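Copper chaperone PCu(A)C (Methylosinus trichosporium OB3b, PDB 6P1F) probably acts as a copper chaperone, its PCu(A)C domain, the part modelled here without metal, binding copper through a histidine brace. Local coordinates at residues A[47-60]-A[80-92]. Sequence-based numbering, arbitrary orientation.
Sequences ADFRSVQFHIAPHL and GGSHVELVDISKM
His83 lays its imidazole beside that of His55, the planes only 6° apart but slid so far that the rings barely overlap; His55 CB sits over the face of the His83 ring, 3.5 Å from CE1. With chi1 at 65°, His83 CG stands between its backbone N and carbonyl carbon, which brings the ring alongside His55. Each ring is fixed in rotation through its ND1, which donates in the ring plane: His55 to Leu60 O at 2.8 Å, His83 to Gly81 O. His55 NE2 and His83 NE2 come within 4.2 Å of each other, and Glu85 OE1, salt-bridged to Arg24, lies near His55 NE2. His55, His59, His83 and Glu85 bind zinc in another structure of this protein; no metal is bound here. The strands pair antiparallel in the cupredoxin-like beta-barrel of the PCu(A)C family, with hydrogen-bonded pairs at His55–His83, Gln53–Glu85 and Ser51–Val87. Where Arg50 and Ser51 both face Val87, a classic beta bulge interrupts the ladder. There Arg50 NE forms a salt bridge to Asp88 OD2 (2.7 Å), which lies in the guanidinium plane and accepts through its anti lone pair, the two flat groups turned 77° apart. The other face of the sheet is apolar: Leu86 CD2 makes a CH-pi contact over one face of the Phe49 ring, toward the rim, while Val84 CG2 lies 3.6 Å from Phe54 CD1. Beyond the bulge, Ser90 N bonds to Asp48 O at 2.7 Å.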
ATOM      1  N   ALA A  47       9.260  -8.113  -6.104  1.00 27.05           N
ATOM      2  CA  ALA A  47       9.580  -9.492  -6.415  1.00 35.55           C
ATOM      3  C   ALA A  47       8.966 -10.412  -5.357  1.00 33.67           C
ATOM      4  O   ALA A  47       9.055 -11.633  -5.472  1.00 45.57           O
ATOM      5  CB  ALA A  47      11.095  -9.685  -6.492  1.00 39.04           C
ATOM      6  N   ASP A  48       8.355  -9.823  -4.331  1.00 25.49           N
ATOM      7  CA  ASP A  48       7.810 -10.588  -3.213  1.00 26.41           C
ATOM      8  C   ASP A  48       6.434 -11.154  -3.529  1.00 24.92           C
ATOM      9  O   ASP A  48       6.038 -12.139  -2.927  1.00 21.76           O
ATOM     10  CB  ASP A  48       7.703  -9.738  -1.930  1.00 28.92           C
ATOM     11  CG  ASP A  48       9.060  -9.376  -1.331  1.00 40.41           C
ATOM     12  OD1 ASP A  48      10.084  -9.917  -1.784  1.00 33.70           O
ATOM     13  OD2 ASP A  48       9.093  -8.556  -0.386  1.00 33.75           O
ATOM     14  N   PHE A  49       5.702 -10.526  -4.449  1.00 20.97           N
ATOM     15  CA  PHE A  49       4.308 -10.924  -4.686  1.00 18.29           C
ATOM     16  C   PHE A  49       3.879 -10.599  -6.098  1.00 18.95           C
ATOM     17  O   PHE A  49       4.492  -9.790  -6.808  1.00 20.31           O
ATOM     18  CB  PHE A  49       3.361 -10.257  -3.655  1.00 18.98           C
ATOM     19  CG  PHE A  49       3.571  -8.779  -3.487  1.00 20.51           C
ATOM     20  CD1 PHE A  49       2.954  -7.863  -4.318  1.00 21.21           C
ATOM     21  CD2 PHE A  49       4.394  -8.300  -2.464  1.00 23.24           C
ATOM     22  CE1 PHE A  49       3.157  -6.482  -4.163  1.00 22.63           C
ATOM     23  CE2 PHE A  49       4.592  -6.919  -2.300  1.00 26.05           C
ATOM     24  CZ  PHE A  49       3.975  -6.022  -3.176  1.00 22.11           C
ATOM     25  N   ARG A  50       2.829 -11.268  -6.555  1.00 15.94           N
ATOM     26  CA  ARG A  50       2.407 -11.111  -7.939  1.00 17.69           C
ATOM     27  C   ARG A  50       1.682  -9.807  -8.195  1.00 23.92           C
ATOM     28  O   ARG A  50       1.918  -9.130  -9.195  1.00 21.53           O
ATOM     29  CB  ARG A  50       1.485 -12.278  -8.340  1.00 18.73           C
ATOM     30  CG  ARG A  50       1.159 -12.298  -9.857  1.00 24.39           C
ATOM     31  CD  ARG A  50      -0.154 -13.055 -10.206  1.00 25.34           C
ATOM     32  NE  ARG A  50      -0.175 -14.444  -9.749  1.00 32.52           N
ATOM     33  CZ  ARG A  50       0.295 -15.485 -10.445  1.00 37.84           C
ATOM     34  NH1 ARG A  50       0.826 -15.320 -11.651  1.00 24.82           N
ATOM     35  NH2 ARG A  50       0.234 -16.707  -9.935  1.00 33.15           N
ATOM     36  N   SER A  51       0.737  -9.465  -7.337  1.00 20.36           N
ATOM     37  CA  SER A  51      -0.098  -8.334  -7.666  1.00 22.45           C
ATOM     38  C   SER A  51      -0.726  -7.768  -6.428  1.00 19.67           C
ATOM     39  O   SER A  51      -0.526  -8.296  -5.332  1.00 18.82           O
ATOM     40  CB  SER A  51      -1.183  -8.733  -8.667  1.00 34.05           C
ATOM     41  OG  SER A  51      -1.967  -9.780  -8.139  1.00 36.57           O
ATOM     42  N   VAL A  52      -1.430  -6.661  -6.621  1.00 18.42           N
ATOM     43  CA  VAL A  52      -2.154  -6.032  -5.527  1.00 17.12           C
ATOM     44  C   VAL A  52      -3.583  -5.742  -5.919  1.00 21.47           C
ATOM     45  O   VAL A  52      -3.930  -5.588  -7.112  1.00 22.20           O
ATOM     46  CB  VAL A  52      -1.500  -4.715  -5.066  1.00 17.71           C
ATOM     47  CG1 VAL A  52      -0.032  -4.942  -4.653  1.00 18.24           C
ATOM     48  CG2 VAL A  52      -1.610  -3.662  -6.146  1.00 23.11           C
ATOM     49  N   GLN A  53      -4.419  -5.720  -4.893  1.00 17.49           N
ATOM     50  CA  GLN A  53      -5.816  -5.346  -5.013  1.00 18.81           C
ATOM     51  C   GLN A  53      -6.135  -4.300  -3.967  1.00 18.67           C
ATOM     52  O   GLN A  53      -5.995  -4.520  -2.748  1.00 20.81           O
ATOM     53  CB  GLN A  53      -6.749  -6.567  -4.836  1.00 19.09           C
ATOM     54  CG  GLN A  53      -6.431  -7.688  -5.816  1.00 25.89           C
ATOM     55  CD  GLN A  53      -7.161  -9.001  -5.522  1.00 39.02           C
ATOM     56  OE1 GLN A  53      -7.827  -9.150  -4.494  1.00 39.14           O
ATOM     57  NE2 GLN A  53      -7.007  -9.972  -6.418  1.00 34.96           N
ATOM     58  N   PHE A  54      -6.549  -3.145  -4.450  1.00 15.74           N
ATOM     59  CA  PHE A  54      -6.899  -2.059  -3.561  1.00 14.39           C
ATOM     60  C   PHE A  54      -8.353  -2.157  -3.166  1.00 17.49           C
ATOM     61  O   PHE A  54      -9.233  -2.411  -3.992  1.00 17.46           O
ATOM     62  CB  PHE A  54      -6.624  -0.721  -4.213  1.00 14.97           C
ATOM     63  CG  PHE A  54      -5.180  -0.514  -4.607  1.00 15.45           C
ATOM     64  CD1 PHE A  54      -4.246  -0.166  -3.657  1.00 19.08           C
ATOM     65  CD2 PHE A  54      -4.768  -0.647  -5.922  1.00 18.33           C
ATOM     66  CE1 PHE A  54      -2.913   0.040  -4.023  1.00 16.26           C
ATOM     67  CE2 PHE A  54      -3.444  -0.414  -6.296  1.00 22.81           C
ATOM     68  CZ  PHE A  54      -2.517  -0.080  -5.330  1.00 20.80           C
ATOM     69  N   HIS A  55      -8.596  -2.003  -1.874  1.00 14.78           N
ATOM     70  CA  HIS A  55      -9.953  -1.922  -1.346  1.00 16.01           C
ATOM     71  C   HIS A  55     -10.137  -0.562  -0.712  1.00 21.31           C
ATOM     72  O   HIS A  55      -9.594  -0.293   0.342  1.00 22.40           O
ATOM     73  CB  HIS A  55     -10.187  -3.025  -0.326  1.00 16.04           C
ATOM     74  CG  HIS A  55     -10.128  -4.398  -0.902  1.00 16.56           C
ATOM     75  ND1 HIS A  55     -11.265  -5.131  -1.165  1.00 22.18           N
ATOM     76  CD2 HIS A  55      -9.086  -5.176  -1.268  1.00 20.01           C
ATOM     77  CE1 HIS A  55     -10.924  -6.308  -1.655  1.00 27.04           C
ATOM     78  NE2 HIS A  55      -9.611  -6.362  -1.729  1.00 23.03           N
ATOM     79  N   ILE A  56     -10.890   0.312  -1.366  1.00 20.67           N
ATOM     80  CA  ILE A  56     -10.977   1.679  -0.883  1.00 20.33           C
ATOM     81  C   ILE A  56     -12.429   2.098  -0.802  1.00 26.38           C
ATOM     82  O   ILE A  56     -13.294   1.498  -1.438  1.00 24.38           O
ATOM     83  CB  ILE A  56     -10.182   2.667  -1.779  1.00 28.58           C
ATOM     84  CG1 ILE A  56     -10.790   2.733  -3.176  1.00 36.34           C
ATOM     85  CG2 ILE A  56      -8.683   2.278  -1.840  1.00 31.39           C
ATOM     86  CD1 ILE A  56     -10.223   3.866  -4.019  1.00 42.42           C
ATOM     87  N   ALA A  57     -12.703   3.097   0.018  1.00 27.51           N
ATOM     88  CA  ALA A  57     -14.068   3.576   0.212  1.00 30.13           C
ATOM     89  C   ALA A  57     -14.511   4.442  -0.956  1.00 36.46           C
ATOM     90  O   ALA A  57     -13.690   5.074  -1.626  1.00 38.39           O
ATOM     91  CB  ALA A  57     -14.163   4.351   1.526  1.00 30.36           C
ATOM     92  N   PRO A  58     -15.821   4.457  -1.236  1.00 28.49           N
ATOM     93  CA  PRO A  58     -16.811   3.588  -0.598  1.00 27.67           C
ATOM     94  C   PRO A  58     -16.829   2.200  -1.247  1.00 33.03           C
ATOM     95  O   PRO A  58     -16.219   2.020  -2.308  1.00 43.55           O
ATOM     96  CB  PRO A  58     -18.120   4.333  -0.849  1.00 30.88           C
ATOM     97  CG  PRO A  58     -17.892   5.012  -2.167  1.00 30.30           C
ATOM     98  CD  PRO A  58     -16.433   5.387  -2.203  1.00 40.60           C
ATOM     99  N   HIS A  59     -17.511   1.261  -0.594  1.00 24.77           N
ATOM    100  CA  HIS A  59     -17.661  -0.127  -1.035  1.00 23.18           C
ATOM    101  C   HIS A  59     -16.354  -0.883  -0.952  1.00 24.17           C
ATOM    102  O   HIS A  59     -15.685  -1.152  -1.948  1.00 27.14           O
ATOM    103  CB  HIS A  59     -18.279  -0.178  -2.434  1.00 22.24           C
ATOM    104  CG  HIS A  59     -19.631   0.436  -2.460  1.00 24.57           C
ATOM    105  ND1 HIS A  59     -19.908   1.628  -3.084  1.00 27.46           N
ATOM    106  CD2 HIS A  59     -20.766   0.061  -1.823  1.00 21.50           C
ATOM    107  CE1 HIS A  59     -21.174   1.952  -2.861  1.00 24.90           C
ATOM    108  NE2 HIS A  59     -21.716   1.014  -2.111  1.00 31.38           N
ATOM    109  N   LEU A  60     -16.040  -1.261   0.274  1.00 24.62           N
ATOM    110  CA  LEU A  60     -14.757  -1.860   0.602  1.00 23.96           C
ATOM    111  C   LEU A  60     -14.616  -3.292   0.115  1.00 22.57           C
ATOM    112  O   LEU A  60     -13.492  -3.821   0.030  1.00 25.83           O
ATOM    113  CB  LEU A  60     -14.514  -1.794   2.118  1.00 24.65           C
ATOM    114  CG  LEU A  60     -14.109  -0.426   2.664  1.00 33.26           C
ATOM    115  CD1 LEU A  60     -14.079  -0.483   4.194  1.00 30.71           C
ATOM    116  CD2 LEU A  60     -12.728  -0.024   2.085  1.00 20.11           C
ATOM    117  N   GLY A  80      -9.784  -3.368   8.767  1.00 22.76           N
ATOM    118  CA  GLY A  80     -11.207  -3.087   8.824  1.00 28.05           C
ATOM    119  C   GLY A  80     -11.677  -1.923   7.977  1.00 28.81           C
ATOM    120  O   GLY A  80     -12.886  -1.687   7.841  1.00 24.99           O
ATOM    121  N   GLY A  81     -10.731  -1.204   7.384  1.00 21.67           N
ATOM    122  CA  GLY A  81     -11.053  -0.052   6.575  1.00 20.61           C
ATOM    123  C   GLY A  81     -10.412  -0.242   5.206  1.00 18.11           C
ATOM    124  O   GLY A  81     -10.279  -1.374   4.739  1.00 20.22           O
ATOM    125  N   SER A  82     -10.041   0.855   4.572  1.00 16.91           N
ATOM    126  CA  SER A  82      -9.364   0.752   3.267  1.00 15.56           C
ATOM    127  C   SER A  82      -8.023   0.042   3.418  1.00 18.82           C
ATOM    128  O   SER A  82      -7.368   0.158   4.433  1.00 17.70           O
ATOM    129  CB  SER A  82      -9.157   2.142   2.667  1.00 19.15           C
ATOM    130  OG  SER A  82     -10.413   2.825   2.582  1.00 20.78           O
ATOM    131  N   HIS A  83      -7.590  -0.680   2.398  1.00 16.27           N
ATOM    132  CA  HIS A  83      -6.363  -1.457   2.564  1.00 14.42           C
ATOM    133  C   HIS A  83      -5.949  -1.978   1.215  1.00 15.98           C
ATOM    134  O   HIS A  83      -6.722  -1.932   0.238  1.00 18.85           O
ATOM    135  CB  HIS A  83      -6.567  -2.640   3.536  1.00 15.02           C
ATOM    136  CG  HIS A  83      -7.526  -3.683   3.043  1.00 16.76           C
ATOM    137  ND1 HIS A  83      -8.891  -3.560   3.200  1.00 23.20           N
ATOM    138  CD2 HIS A  83      -7.315  -4.851   2.404  1.00 20.35           C
ATOM    139  CE1 HIS A  83      -9.482  -4.622   2.672  1.00 23.15           C
ATOM    140  NE2 HIS A  83      -8.557  -5.425   2.199  1.00 19.15           N
ATOM    141  N   VAL A  84      -4.727  -2.475   1.163  1.00 13.55           N
ATOM    142  CA  VAL A  84      -4.224  -3.151  -0.007  1.00 16.13           C
ATOM    143  C   VAL A  84      -4.081  -4.636   0.278  1.00 19.25           C
ATOM    144  O   VAL A  84      -3.512  -4.999   1.294  1.00 21.90           O
ATOM    145  CB  VAL A  84      -2.852  -2.603  -0.397  1.00 16.92           C
ATOM    146  CG1 VAL A  84      -2.405  -3.193  -1.737  1.00 20.29           C
ATOM    147  CG2 VAL A  84      -2.873  -1.085  -0.421  1.00 18.42           C
ATOM    148  N   GLU A  85      -4.575  -5.496  -0.603  1.00 15.41           N
ATOM    149  CA  GLU A  85      -4.268  -6.912  -0.469  1.00 15.33           C
ATOM    150  C   GLU A  85      -3.079  -7.252  -1.355  1.00 17.76           C
ATOM    151  O   GLU A  85      -3.069  -6.914  -2.532  1.00 18.12           O
ATOM    152  CB  GLU A  85      -5.469  -7.781  -0.846  1.00 21.40           C
ATOM    153  CG  GLU A  85      -6.470  -7.899   0.267  1.00 32.08           C
ATOM    154  CD  GLU A  85      -6.958  -9.317   0.425  1.00 49.11           C
ATOM    155  OE1 GLU A  85      -7.917  -9.672  -0.289  1.00 50.00           O
ATOM    156  OE2 GLU A  85      -6.373 -10.068   1.245  1.00 51.54           O
ATOM    157  N   LEU A  86      -2.052  -7.855  -0.761  1.00 16.84           N
ATOM    158  CA  LEU A  86      -0.900  -8.385  -1.502  1.00 18.31           C
ATOM    159  C   LEU A  86      -1.209  -9.820  -1.855  1.00 19.77           C
ATOM    160  O   LEU A  86      -1.510 -10.619  -0.972  1.00 22.82           O
ATOM    161  CB  LEU A  86       0.370  -8.319  -0.651  1.00 19.41           C
ATOM    162  CG  LEU A  86       0.621  -6.942  -0.032  1.00 22.37           C
ATOM    163  CD1 LEU A  86       1.912  -6.962   0.827  1.00 21.69           C
ATOM    164  CD2 LEU A  86       0.658  -5.857  -1.094  1.00 20.82           C
ATOM    165  N   VAL A  87      -1.164 -10.130  -3.142  1.00 16.91           N
ATOM    166  CA  VAL A  87      -1.684 -11.377  -3.666  1.00 17.47           C
ATOM    167  C   VAL A  87      -0.555 -12.252  -4.195  1.00 19.14           C
ATOM    168  O   VAL A  87       0.299 -11.755  -4.939  1.00 18.17           O
ATOM    169  CB  VAL A  87      -2.683 -11.084  -4.812  1.00 20.61           C
ATOM    170  CG1 VAL A  87      -3.219 -12.390  -5.436  1.00 24.19           C
ATOM    171  CG2 VAL A  87      -3.828 -10.205  -4.301  1.00 22.94           C
ATOM    172  N   ASP A  88      -0.602 -13.538  -3.857  1.00 17.72           N
ATOM    173  CA  ASP A  88       0.395 -14.531  -4.300  1.00 18.46           C
ATOM    174  C   ASP A  88       1.792 -14.130  -3.869  1.00 18.11           C
ATOM    175  O   ASP A  88       2.701 -13.963  -4.672  1.00 21.74           O
ATOM    176  CB  ASP A  88       0.309 -14.752  -5.823  1.00 17.69           C
ATOM    177  CG  ASP A  88      -1.024 -15.359  -6.246  1.00 26.34           C
ATOM    178  OD1 ASP A  88      -1.733 -15.945  -5.394  1.00 23.01           O
ATOM    179  OD2 ASP A  88      -1.363 -15.266  -7.437  1.00 30.65           O
ATOM    180  N   ILE A  89       1.949 -14.030  -2.554  1.00 19.17           N
ATOM    181  CA  ILE A  89       3.224 -13.740  -1.939  1.00 20.74           C
ATOM    182  C   ILE A  89       4.168 -14.928  -2.079  1.00 23.24           C
ATOM    183  O   ILE A  89       3.818 -16.044  -1.689  1.00 24.71           O
ATOM    184  CB  ILE A  89       3.028 -13.376  -0.475  1.00 20.64           C
ATOM    185  CG1 ILE A  89       2.226 -12.066  -0.337  1.00 19.13           C
ATOM    186  CG2 ILE A  89       4.363 -13.296   0.242  1.00 21.24           C
ATOM    187  CD1 ILE A  89       1.674 -11.867   1.089  1.00 19.80           C
ATOM    188  N   SER A  90       5.360 -14.706  -2.634  1.00 23.30           N
ATOM    189  CA  SER A  90       6.318 -15.808  -2.725  1.00 30.91           C
ATOM    190  C   SER A  90       7.329 -15.744  -1.590  1.00 34.95           C
ATOM    191  O   SER A  90       7.863 -16.770  -1.171  1.00 32.76           O
ATOM    192  CB  SER A  90       7.015 -15.816  -4.088  1.00 26.76           C
ATOM    193  OG  SER A  90       7.435 -14.513  -4.437  1.00 33.37           O
ATOM    194  N   LYS A  91       7.570 -14.543  -1.075  1.00 27.17           N
ATOM    195  CA  LYS A  91       8.491 -14.386   0.040  1.00 34.07           C
ATOM    196  C   LYS A  91       8.156 -13.128   0.835  1.00 29.07           C
ATOM    197  O   LYS A  91       7.654 -12.140   0.283  1.00 28.77           O
ATOM    198  CB  LYS A  91       9.940 -14.339  -0.468  1.00 34.20           C
ATOM    199  CG  LYS A  91      10.260 -13.197  -1.397  1.00 35.97           C
ATOM    200  CD  LYS A  91      11.774 -12.905  -1.410  1.00 51.11           C
ATOM    201  CE  LYS A  91      12.190 -12.078  -2.626  1.00 53.86           C
ATOM    202  NZ  LYS A  91      11.611 -12.613  -3.894  1.00 52.55           N
ATOM    203  N   MET A  92       8.406 -13.170   2.134  1.00 23.55           N
ATOM    204  CA  MET A  92       8.199 -11.987   2.955  1.00 22.62           C
ATOM    205  C   MET A  92       9.233 -11.959   4.069  1.00 24.20           C
ATOM    206  O   MET A  92       9.495 -12.971   4.714  1.00 23.10           O
ATOM    207  CB  MET A  92       6.768 -11.958   3.530  1.00 23.66           C
ATOM    208  CG  MET A  92       6.386 -10.668   4.271  1.00 22.36           C
ATOM    209  SD  MET A  92       6.554  -9.160   3.307  1.00 27.35           S
ATOM    210  CE  MET A  92       5.324  -9.420   2.003  1.00 25.24           C
TER
HETATM  211  O   HOH W   1     -10.580   5.238   1.273  1.00 35.37           O